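Local coordinates for GCN5-related N-acetyltransferase (Streptococcus suis, PDB 3G3S), which probably transfers an acetyl group from acetyl-coenzyme A to an amine of a still unidentified substrate, as members of the GCN5-related N-acetyltransferase family do, at residues P77-Q80 / A81-D84; L128-R131 / N132-E135; I209-C212 / L213-L217. All blocks are in the same frame, centred on the assembly; numbering follows the deposited sequence.

Contact 1 of 3, residues P77-Q80 / A81-D84; sequences PQNQ and AWSD. With EDO (1,2-ethanediol), chain H; EDO (1,2-ethanediol), chain G.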
ATOM      1  N   PRO A  77     -13.320  -6.237 -19.440  1.00 21.45           N
ATOM      2  CA  PRO A  77     -14.582  -6.166 -18.723  1.00 22.24           C
ATOM      3  C   PRO A  77     -14.654  -7.106 -17.520  1.00 25.31           C
ATOM      4  O   PRO A  77     -14.314  -8.287 -17.640  1.00 23.83           O
ATOM      5  CB  PRO A  77     -15.592  -6.647 -19.746  1.00 23.16           C
ATOM      6  CG  PRO A  77     -14.869  -7.490 -20.676  1.00 17.69           C
ATOM      7  CD  PRO A  77     -13.460  -6.968 -20.720  1.00 19.91           C
ATOM      8  N   GLN A  78     -15.127  -6.596 -16.392  1.00 25.51           N
ATOM      9  CA  GLN A  78     -15.276  -7.410 -15.209  1.00 22.19           C
ATOM     10  C   GLN A  78     -16.315  -8.473 -15.451  1.00 24.11           C
ATOM     11  O   GLN A  78     -16.219  -9.589 -14.930  1.00 21.17           O
ATOM     12  CB  GLN A  78     -15.765  -6.555 -14.061  1.00 19.24           C
ATOM     13  CG  GLN A  78     -16.013  -7.328 -12.759  1.00 22.52           C
ATOM     14  CD  GLN A  78     -16.456  -6.426 -11.624  1.00 26.04           C
ATOM     15  OE1 GLN A  78     -17.345  -5.547 -11.784  1.00 19.42           O
ATOM     16  NE2 GLN A  78     -15.858  -6.633 -10.463  1.00 20.44           N
ATOM     17  N   ASN A  79     -17.326  -8.116 -16.229  1.00 22.21           N
ATOM     18  CA  ASN A  79     -18.472  -8.990 -16.449  1.00 21.77           C
ATOM     19  C   ASN A  79     -19.085  -8.851 -17.845  1.00 20.64           C
ATOM     20  O   ASN A  79     -18.719  -7.989 -18.624  1.00 20.03           O
ATOM     21  CB  ASN A  79     -19.509  -8.743 -15.341  1.00 19.06           C
ATOM     22  CG  ASN A  79     -19.941  -7.297 -15.265  1.00 20.50           C
ATOM     23  OD1 ASN A  79     -20.435  -6.786 -16.230  1.00 21.50           O
ATOM     24  ND2 ASN A  79     -19.730  -6.634 -14.137  1.00 16.47           N
ATOM     25  N   GLN A  80     -20.022  -9.737 -18.141  1.00 21.63           N
ATOM     26  CA  GLN A  80     -20.633  -9.807 -19.450  1.00 24.39           C
ATOM     27  C   GLN A  80     -21.476  -8.569 -19.755  1.00 23.44           C
ATOM     28  O   GLN A  80     -21.670  -8.251 -20.924  1.00 24.56           O
ATOM     29  CB  GLN A  80     -21.472 -11.071 -19.558  1.00 23.41           C
ATOM     30  CG  GLN A  80     -22.070 -11.271 -20.931  1.00 28.20           C
ATOM     31  CD  GLN A  80     -21.045 -11.410 -22.008  1.00 30.26           C
ATOM     32  OE1 GLN A  80     -20.167 -12.259 -21.923  1.00 21.61           O
ATOM     33  NE2 GLN A  80     -21.180 -10.617 -23.079  1.00 20.93           N
ATOM     34  N   ALA A  81     -21.949  -7.885 -18.717  1.00 22.63           N
ATOM     35  CA  ALA A  81     -22.761  -6.662 -18.900  1.00 20.90           C
ATOM     36  C   ALA A  81     -21.880  -5.562 -19.524  1.00 22.43           C
ATOM     37  O   ALA A  81     -22.313  -4.790 -20.405  1.00 22.46           O
ATOM     38  CB  ALA A  81     -23.363  -6.208 -17.589  1.00 22.64           C
ATOM     39  N   TRP A  82     -20.642  -5.483 -19.061  1.00 21.93           N
ATOM     40  CA  TRP A  82     -19.680  -4.591 -19.675  1.00 22.01           C
ATOM     41  C   TRP A  82     -19.372  -4.999 -21.125  1.00 22.25           C
ATOM     42  O   TRP A  82     -19.372  -4.160 -22.006  1.00 22.01           O
ATOM     43  CB  TRP A  82     -18.397  -4.555 -18.876  1.00 21.32           C
ATOM     44  CG  TRP A  82     -18.339  -3.596 -17.746  1.00 18.97           C
ATOM     45  CD1 TRP A  82     -18.454  -3.875 -16.429  1.00 15.34           C
ATOM     46  CD2 TRP A  82     -18.142  -2.192 -17.841  1.00 19.93           C
ATOM     47  NE1 TRP A  82     -18.284  -2.767 -15.690  1.00 20.63           N
ATOM     48  CE2 TRP A  82     -18.133  -1.692 -16.528  1.00 19.69           C
ATOM     49  CE3 TRP A  82     -17.989  -1.299 -18.914  1.00 23.92           C
ATOM     50  CZ2 TRP A  82     -17.925  -0.335 -16.239  1.00 20.94           C
ATOM     51  CZ3 TRP A  82     -17.803   0.046 -18.638  1.00 15.87           C
ATOM     52  CH2 TRP A  82     -17.769   0.517 -17.307  1.00 18.39           C
ATOM     53  N   SER A  83     -19.152  -6.287 -21.387  1.00 21.77           N
ATOM     54  CA  SER A  83     -18.879  -6.737 -22.750  1.00 19.40           C
ATOM     55  C   SER A  83     -19.992  -6.363 -23.719  1.00 21.18           C
ATOM     56  O   SER A  83     -19.730  -5.974 -24.851  1.00 21.02           O
ATOM     57  CB  SER A  83     -18.675  -8.239 -22.773  1.00 23.87           C
ATOM     58  OG  SER A  83     -17.559  -8.571 -21.978  1.00 19.91           O
ATOM     59  N   ASP A  84     -21.227  -6.524 -23.262  1.00 22.48           N
ATOM     60  CA  ASP A  84     -22.389  -6.243 -24.062  1.00 24.92           C
ATOM     61  C   ASP A  84     -22.436  -4.769 -24.380  1.00 25.22           C
ATOM     62  O   ASP A  84     -22.821  -4.391 -25.484  1.00 27.06           O
ATOM     63  CB  ASP A  84     -23.682  -6.645 -23.340  1.00 26.05           C
ATOM     64  CG  ASP A  84     -23.848  -8.149 -23.199  1.00 24.46           C
ATOM     65  OD1 ASP A  84     -23.132  -8.923 -23.844  1.00 25.98           O
ATOM     66  OD2 ASP A  84     -24.740  -8.547 -22.452  1.00 33.71           O
TER
HETATM   67  C1  EDO H 254     -16.273 -10.687 -19.052  1.00 41.09           C
HETATM   68  O1  EDO H 254     -15.927 -11.115 -17.741  1.00 30.01           O
HETATM   69  C2  EDO H 254     -17.392 -11.582 -19.548  1.00 47.12           C
HETATM   70  O2  EDO H 254     -16.841 -12.891 -19.704  1.00 52.09           O
HETATM   71  C1  EDO G 253     -14.018 -11.423 -12.184  1.00 43.62           C
HETATM   72  O1  EDO G 253     -14.051 -10.565 -11.033  1.00 56.81           O
HETATM   73  C2  EDO G 253     -13.194 -10.806 -13.293  1.00 30.58           C
HETATM   74  O2  EDO G 253     -13.599 -11.345 -14.532  1.00 41.30           O
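Asn79 turns its side chain back over the first turn of the helix that follows it, and its OD1 takes the backbone N-H of Trp82 at 3.1 Å with an N-H...O angle of 156°. The same oxygen also receives a weak, bent bond from Ala81 N. What brings it there is the first torsion (chi1 57°), which tucks CG between the backbone N and the carbonyl carbon. Asn79 O accepts from Ser83 N at 3.3 Å, in the carbonyl plane. Asn79 is the N-cap of helix 80-90, where the chain leaves strand 73-77: OD1 serves N-H groups lacking an earlier helical carbonyl, while O opens the i to i+4 series. One residue on, Gln80 O accepts from Asp84 N, and the Gln80 chain bends at chi2 (61°) to lay NE2 against Asp84 OD1 at 2.7 Å. That oxygen lies close to the amide plane, yet the amide meets it from above the carboxylate plane. Gln80 OE1 is taken up by Gln244 of strand 239-248, and so is Ser83 OG, which also lies 3.2 Å from Pro77 CG. Pro77 CB packs on Trp82 CB at 3.6 Å, while the indole reaches on to Leu56, Leu64 and Leu65. Gln78 spends its amide on Gly58 and Leu12, and Gln78 O accepts from O2 of an ethanediol, probably left from crystallisation, at 3.2 Å.

Contact 2 of 3, residues L128-R131 / N132-E135; sequences LIDR and NLYE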
ATOM      1  N   LEU A 128      20.801  -7.243 -17.072  1.00 30.99           N
ATOM      2  CA  LEU A 128      19.716  -6.513 -16.432  1.00 31.01           C
ATOM      3  C   LEU A 128      19.622  -5.172 -17.110  1.00 30.02           C
ATOM      4  O   LEU A 128      20.640  -4.637 -17.539  1.00 30.72           O
ATOM      5  CB  LEU A 128      19.973  -6.265 -14.953  1.00 33.26           C
ATOM      6  CG  LEU A 128      19.803  -7.471 -14.056  1.00 38.43           C
ATOM      7  CD1 LEU A 128      20.364  -7.078 -12.709  1.00 45.82           C
ATOM      8  CD2 LEU A 128      18.313  -7.912 -13.992  1.00 37.98           C
ATOM      9  N   ILE A 129      18.400  -4.639 -17.203  1.00 27.95           N
ATOM     10  CA  ILE A 129      18.165  -3.349 -17.816  1.00 26.88           C
ATOM     11  C   ILE A 129      18.678  -2.286 -16.879  1.00 27.71           C
ATOM     12  O   ILE A 129      18.302  -2.268 -15.715  1.00 26.71           O
ATOM     13  CB  ILE A 129      16.661  -3.103 -18.098  1.00 26.82           C
ATOM     14  CG1 ILE A 129      16.140  -4.079 -19.163  1.00 23.78           C
ATOM     15  CG2 ILE A 129      16.427  -1.666 -18.544  1.00 22.12           C
ATOM     16  CD1 ILE A 129      14.588  -4.150 -19.250  1.00 20.89           C
ATOM     17  N   ASP A 130      19.576  -1.442 -17.389  1.00 28.70           N
ATOM     18  CA  ASP A 130      20.164  -0.330 -16.646  1.00 31.81           C
ATOM     19  C   ASP A 130      19.745   0.955 -17.361  1.00 32.30           C
ATOM     20  O   ASP A 130      18.918   0.921 -18.249  1.00 30.91           O
ATOM     21  CB  ASP A 130      21.703  -0.481 -16.536  1.00 31.06           C
ATOM     22  CG  ASP A 130      22.385  -0.577 -17.904  1.00 39.79           C
ATOM     23  OD1 ASP A 130      21.696  -0.375 -18.931  1.00 41.38           O
ATOM     24  OD2 ASP A 130      23.597  -0.874 -17.961  1.00 49.88           O
ATOM     25  N   ARG A 131      20.324   2.079 -16.978  1.00 35.40           N
ATOM     26  CA  ARG A 131      19.970   3.377 -17.528  1.00 35.24           C
ATOM     27  C   ARG A 131      20.107   3.448 -19.053  1.00 34.41           C
ATOM     28  O   ARG A 131      19.238   4.008 -19.729  1.00 35.98           O
ATOM     29  CB  ARG A 131      20.840   4.421 -16.816  1.00 38.83           C
ATOM     30  CG  ARG A 131      20.633   5.876 -17.189  1.00 44.82           C
ATOM     31  CD  ARG A 131      21.474   6.787 -16.268  1.00 50.89           C
ATOM     32  NE  ARG A 131      21.091   6.630 -14.859  1.00 51.37           N
ATOM     33  CZ  ARG A 131      20.126   7.317 -14.239  1.00 47.79           C
ATOM     34  NH1 ARG A 131      19.437   8.260 -14.878  1.00 43.29           N
ATOM     35  NH2 ARG A 131      19.855   7.057 -12.958  1.00 40.25           N
ATOM     36  N   ASN A 132      21.175   2.878 -19.596  0.50 33.51           N
ATOM     37  CA  ASN A 132      21.396   2.917 -21.048  0.50 33.28           C
ATOM     38  C   ASN A 132      20.490   1.972 -21.829  0.50 30.13           C
ATOM     39  O   ASN A 132      19.995   2.338 -22.890  0.50 31.65           O
ATOM     40  CB  ASN A 132      22.879   2.676 -21.386  0.50 34.66           C
ATOM     41  CG  ASN A 132      23.756   3.887 -21.081  0.50 36.38           C
ATOM     42  OD1 ASN A 132      23.306   4.875 -20.493  0.50 39.95           O
ATOM     43  ND2 ASN A 132      25.016   3.817 -21.498  0.50 47.46           N
ATOM     44  N   LEU A 133      20.269   0.768 -21.309  1.00 29.07           N
ATOM     45  CA  LEU A 133      19.361  -0.187 -21.950  1.00 27.78           C
ATOM     46  C   LEU A 133      17.927   0.272 -21.877  1.00 27.88           C
ATOM     47  O   LEU A 133      17.170   0.005 -22.797  1.00 29.11           O
ATOM     48  CB  LEU A 133      19.536  -1.564 -21.358  1.00 27.32           C
ATOM     49  CG  LEU A 133      20.880  -2.170 -21.761  1.00 29.12           C
ATOM     50  CD1 LEU A 133      21.162  -3.434 -20.992  1.00 23.93           C
ATOM     51  CD2 LEU A 133      20.897  -2.434 -23.257  1.00 32.50           C
ATOM     52  N   TYR A 134      17.560   0.956 -20.795  1.00 26.13           N
ATOM     53  CA  TYR A 134      16.241   1.585 -20.713  1.00 27.77           C
ATOM     54  C   TYR A 134      16.005   2.394 -22.000  1.00 26.98           C
ATOM     55  O   TYR A 134      15.025   2.184 -22.720  1.00 27.29           O
ATOM     56  CB  TYR A 134      16.157   2.485 -19.473  1.00 26.64           C
ATOM     57  CG  TYR A 134      14.935   3.393 -19.392  1.00 26.78           C
ATOM     58  CD1 TYR A 134      14.961   4.655 -19.956  1.00 27.99           C
ATOM     59  CD2 TYR A 134      13.773   2.989 -18.735  1.00 28.29           C
ATOM     60  CE1 TYR A 134      13.868   5.491 -19.900  1.00 27.46           C
ATOM     61  CE2 TYR A 134      12.658   3.819 -18.677  1.00 27.03           C
ATOM     62  CZ  TYR A 134      12.723   5.072 -19.255  1.00 21.77           C
ATOM     63  OH  TYR A 134      11.651   5.929 -19.232  1.00 31.68           O
ATOM     64  N   GLU A 135      16.935   3.276 -22.325  1.00 25.65           N
ATOM     65  CA  GLU A 135      16.772   4.127 -23.500  1.00 28.53           C
ATOM     66  C   GLU A 135      16.717   3.327 -24.805  1.00 29.15           C
ATOM     67  O   GLU A 135      15.926   3.634 -25.702  1.00 28.85           O
ATOM     68  CB  GLU A 135      17.873   5.212 -23.525  1.00 31.78           C
ATOM     69  CG  GLU A 135      17.813   6.225 -22.326  1.00 33.87           C
ATOM     70  CD  GLU A 135      16.555   7.140 -22.312  1.00 43.27           C
ATOM     71  OE1 GLU A 135      15.927   7.326 -23.384  1.00 44.48           O
ATOM     72  OE2 GLU A 135      16.221   7.687 -21.220  1.00 48.17           O
TER
HETATM   73  O   HOH W   1      18.507   7.061 -19.204  1.00 50.72           O
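Asp130 accepts the backbone N-H groups of Leu133 and Tyr134 at the helix start. Its carboxylate OD1 takes Leu133 N at 3.0 Å, nearly along the C-O axis and almost straight (168°), while its carbonyl O accepts from Tyr134 N at 2.9 Å. With chi1 at 58° the carboxylate folds back beneath the first turn, and its negative charge probably also suits the positive end of the helix dipole. A water donates to both Arg131 O and Glu135 OE2, a looser bridge on the exposed flank. The Arg131 chain runs out extended, then bends at chi3, and its guanidinium forms a salt bridge with Glu154 of helix 153-159.

Packing takes over on the inner side. The CG2 branch of Ile129 lies 3.6 Å from Tyr134 N and also touches the CB atoms of Leu133 and Tyr134, whereas Leu133 CD1 leans toward Leu128 O at 3.7 Å. Ile129 and Leu133 both carry on to Val164 of the neighbouring strand, and Tyr134 reaches Val147 and Val153. The whole is an aspartate N-cap with a contact at the hydrophobic-staple positions, Ile129 before the cap and Tyr134 four residues after it, where strand 125-128, outermost within this chain, turns into helix 131-139.

Contact 3 of 3, residues I209-C212 / L213-L217; sequences ILAC and LDRGL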
ATOM      1  N   ILE A 209      12.211 -14.000 -13.416  1.00 26.65           N
ATOM      2  CA  ILE A 209      11.496 -14.707 -12.339  1.00 25.80           C
ATOM      3  C   ILE A 209      12.483 -14.924 -11.204  1.00 25.47           C
ATOM      4  O   ILE A 209      12.228 -14.548 -10.076  1.00 23.75           O
ATOM      5  CB  ILE A 209      10.898 -16.048 -12.831  1.00 26.71           C
ATOM      6  CG1 ILE A 209       9.729 -15.775 -13.793  1.00 21.81           C
ATOM      7  CG2 ILE A 209      10.431 -16.951 -11.627  1.00 22.54           C
ATOM      8  CD1 ILE A 209       9.202 -16.970 -14.586  1.00 19.77           C
ATOM      9  N   LEU A 210      13.647 -15.494 -11.518  1.00 30.91           N
ATOM     10  CA  LEU A 210      14.694 -15.727 -10.511  1.00 29.58           C
ATOM     11  C   LEU A 210      15.130 -14.442  -9.798  1.00 29.60           C
ATOM     12  O   LEU A 210      15.322 -14.433  -8.577  1.00 30.41           O
ATOM     13  CB  LEU A 210      15.903 -16.417 -11.147  1.00 28.58           C
ATOM     14  CG  LEU A 210      15.737 -17.890 -11.486  1.00 31.41           C
ATOM     15  CD1 LEU A 210      16.896 -18.362 -12.363  1.00 33.51           C
ATOM     16  CD2 LEU A 210      15.643 -18.747 -10.209  1.00 31.86           C
ATOM     17  N   ALA A 211      15.259 -13.357 -10.560  1.00 30.01           N
ATOM     18  CA  ALA A 211      15.593 -12.054 -10.000  1.00 29.96           C
ATOM     19  C   ALA A 211      14.503 -11.584  -9.023  1.00 30.58           C
ATOM     20  O   ALA A 211      14.799 -11.007  -7.959  1.00 30.95           O
ATOM     21  CB  ALA A 211      15.779 -11.031 -11.114  1.00 30.23           C
ATOM     22  N   CYS A 212      13.247 -11.805  -9.405  1.00 30.40           N
ATOM     23  CA  CYS A 212      12.103 -11.450  -8.572  1.00 29.75           C
ATOM     24  C   CYS A 212      12.084 -12.223  -7.280  1.00 30.00           C
ATOM     25  O   CYS A 212      12.036 -11.645  -6.202  1.00 29.48           O
ATOM     26  CB  CYS A 212      10.804 -11.707  -9.316  1.00 28.64           C
ATOM     27  SG  CYS A 212      10.483 -10.364 -10.498  1.00 31.20           S
ATOM     28  N   LEU A 213      12.133 -13.540  -7.406  1.00 32.45           N
ATOM     29  CA  LEU A 213      12.130 -14.412  -6.250  1.00 34.22           C
ATOM     30  C   LEU A 213      13.262 -14.048  -5.291  1.00 37.62           C
ATOM     31  O   LEU A 213      13.066 -13.972  -4.079  1.00 38.59           O
ATOM     32  CB  LEU A 213      12.214 -15.871  -6.687  1.00 35.29           C
ATOM     33  CG  LEU A 213      11.052 -16.452  -7.516  1.00 29.41           C
ATOM     34  CD1 LEU A 213      11.336 -17.905  -7.751  1.00 31.77           C
ATOM     35  CD2 LEU A 213       9.661 -16.297  -6.881  1.00 32.39           C
ATOM     36  N   ASP A 214      14.433 -13.770  -5.841  1.00 41.56           N
ATOM     37  CA  ASP A 214      15.585 -13.357  -5.047  1.00 43.17           C
ATOM     38  C   ASP A 214      15.312 -12.097  -4.222  1.00 42.54           C
ATOM     39  O   ASP A 214      15.852 -11.940  -3.136  1.00 43.33           O
ATOM     40  CB  ASP A 214      16.769 -13.089  -5.974  1.00 45.14           C
ATOM     41  CG  ASP A 214      18.008 -12.671  -5.228  1.00 53.55           C
ATOM     42  OD1 ASP A 214      18.571 -13.521  -4.496  1.00 58.43           O
ATOM     43  OD2 ASP A 214      18.421 -11.497  -5.390  1.00 65.20           O
ATOM     44  N   ARG A 215      14.488 -11.192  -4.738  1.00 39.78           N
ATOM     45  CA  ARG A 215      14.162  -9.954  -4.027  1.00 38.38           C
ATOM     46  C   ARG A 215      12.841 -10.054  -3.249  1.00 35.61           C
ATOM     47  O   ARG A 215      12.371  -9.065  -2.708  1.00 34.85           O
ATOM     48  CB  ARG A 215      14.046  -8.790  -5.025  1.00 38.48           C
ATOM     49  CG  ARG A 215      15.299  -8.415  -5.745  1.00 42.35           C
ATOM     50  CD  ARG A 215      14.959  -7.693  -7.026  1.00 45.93           C
ATOM     51  NE  ARG A 215      16.103  -7.051  -7.693  1.00 49.65           N
ATOM     52  CZ  ARG A 215      17.069  -7.679  -8.373  1.00 52.26           C
ATOM     53  NH1 ARG A 215      17.116  -9.009  -8.466  1.00 59.81           N
ATOM     54  NH2 ARG A 215      18.028  -6.963  -8.952  1.00 48.71           N
ATOM     55  N   GLY A 216      12.235 -11.233  -3.200  1.00 33.57           N
ATOM     56  CA  GLY A 216      10.947 -11.398  -2.529  1.00 34.54           C
ATOM     57  C   GLY A 216       9.735 -10.842  -3.268  1.00 32.35           C
ATOM     58  O   GLY A 216       8.682 -10.661  -2.672  1.00 35.79           O
ATOM     59  N   LEU A 217       9.871 -10.605  -4.566  1.00 30.89           N
ATOM     60  CA  LEU A 217       8.788 -10.091  -5.390  1.00 31.02           C
ATOM     61  C   LEU A 217       8.077 -11.234  -6.088  1.00 28.67           C
ATOM     62  O   LEU A 217       8.713 -12.217  -6.455  1.00 29.02           O
ATOM     63  CB  LEU A 217       9.359  -9.142  -6.446  1.00 31.00           C
ATOM     64  CG  LEU A 217      10.145  -7.960  -5.894  1.00 30.66           C
ATOM     65  CD1 LEU A 217      10.809  -7.202  -7.004  1.00 28.55           C
ATOM     66  CD2 LEU A 217       9.233  -7.068  -5.079  1.00 32.35           C
TER
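Ile209 and Leu213 run alongside each other in the same direction, with Ile209 CG2 4.1 Å from Leu213 CD1. Their backbones are joined by a nearly straight bond from Leu213 N to Ile209 O, 2.9 Å. This is the close-packed flank, and Cys212 extends it: its CB meets Leu217 CB where the chain swings back past the helix end.

That end is a Schellman motif. Gly216, at positive phi, lets Leu217 N bond to Cys212 O at 2.9 Å and Gly216 N to Leu213 O. Cys212 O is gripped twice, because Arg215 N approaches it from the opposite face of the carbonyl.

The outward flank is looser. Arg215 runs extended from CG to NE beside the last turn, then lays its guanidinium so that NH1 bonds to Ala211 O at 3.1 Å; this oxygen sits at the edge of the guanidinium, whereas the NH1 donor stands above the carbonyl plane. Asp214 shares this exposed side.

On the inner side Ile209, Cys212 and Leu213 all press on Pro219 of strand 218-223, Ile209 and Cys212 also reach strand 184-191, and Leu210 and Leu213 lean on helix 110-118, the helix being the beta-alpha-beta crossover between these two parallel strands.

In the fold
Contacts 1 and 2 do the same job at different places: each is the N-cap of a helix that follows a strand, by an asparagine in one and an aspartate in the other. Contact 3 is the reverse end, where a helix finishes and a strand begins. Each mixes buried side chains (Trp82 and Ser83, Tyr134, Cys212) with exposed ones. Contact 1 stands apart, its centre about 39 Å from that of contact 2 and on the opposite side of the chain's centre, and leans on strands 52-58 and 239-248. Contacts 2 and 3 are neighbours, nearest atoms about 4 Å apart without touching. They lean on different strands of the sheet, 162-167 and 170-181 against 184-191 and 218-223.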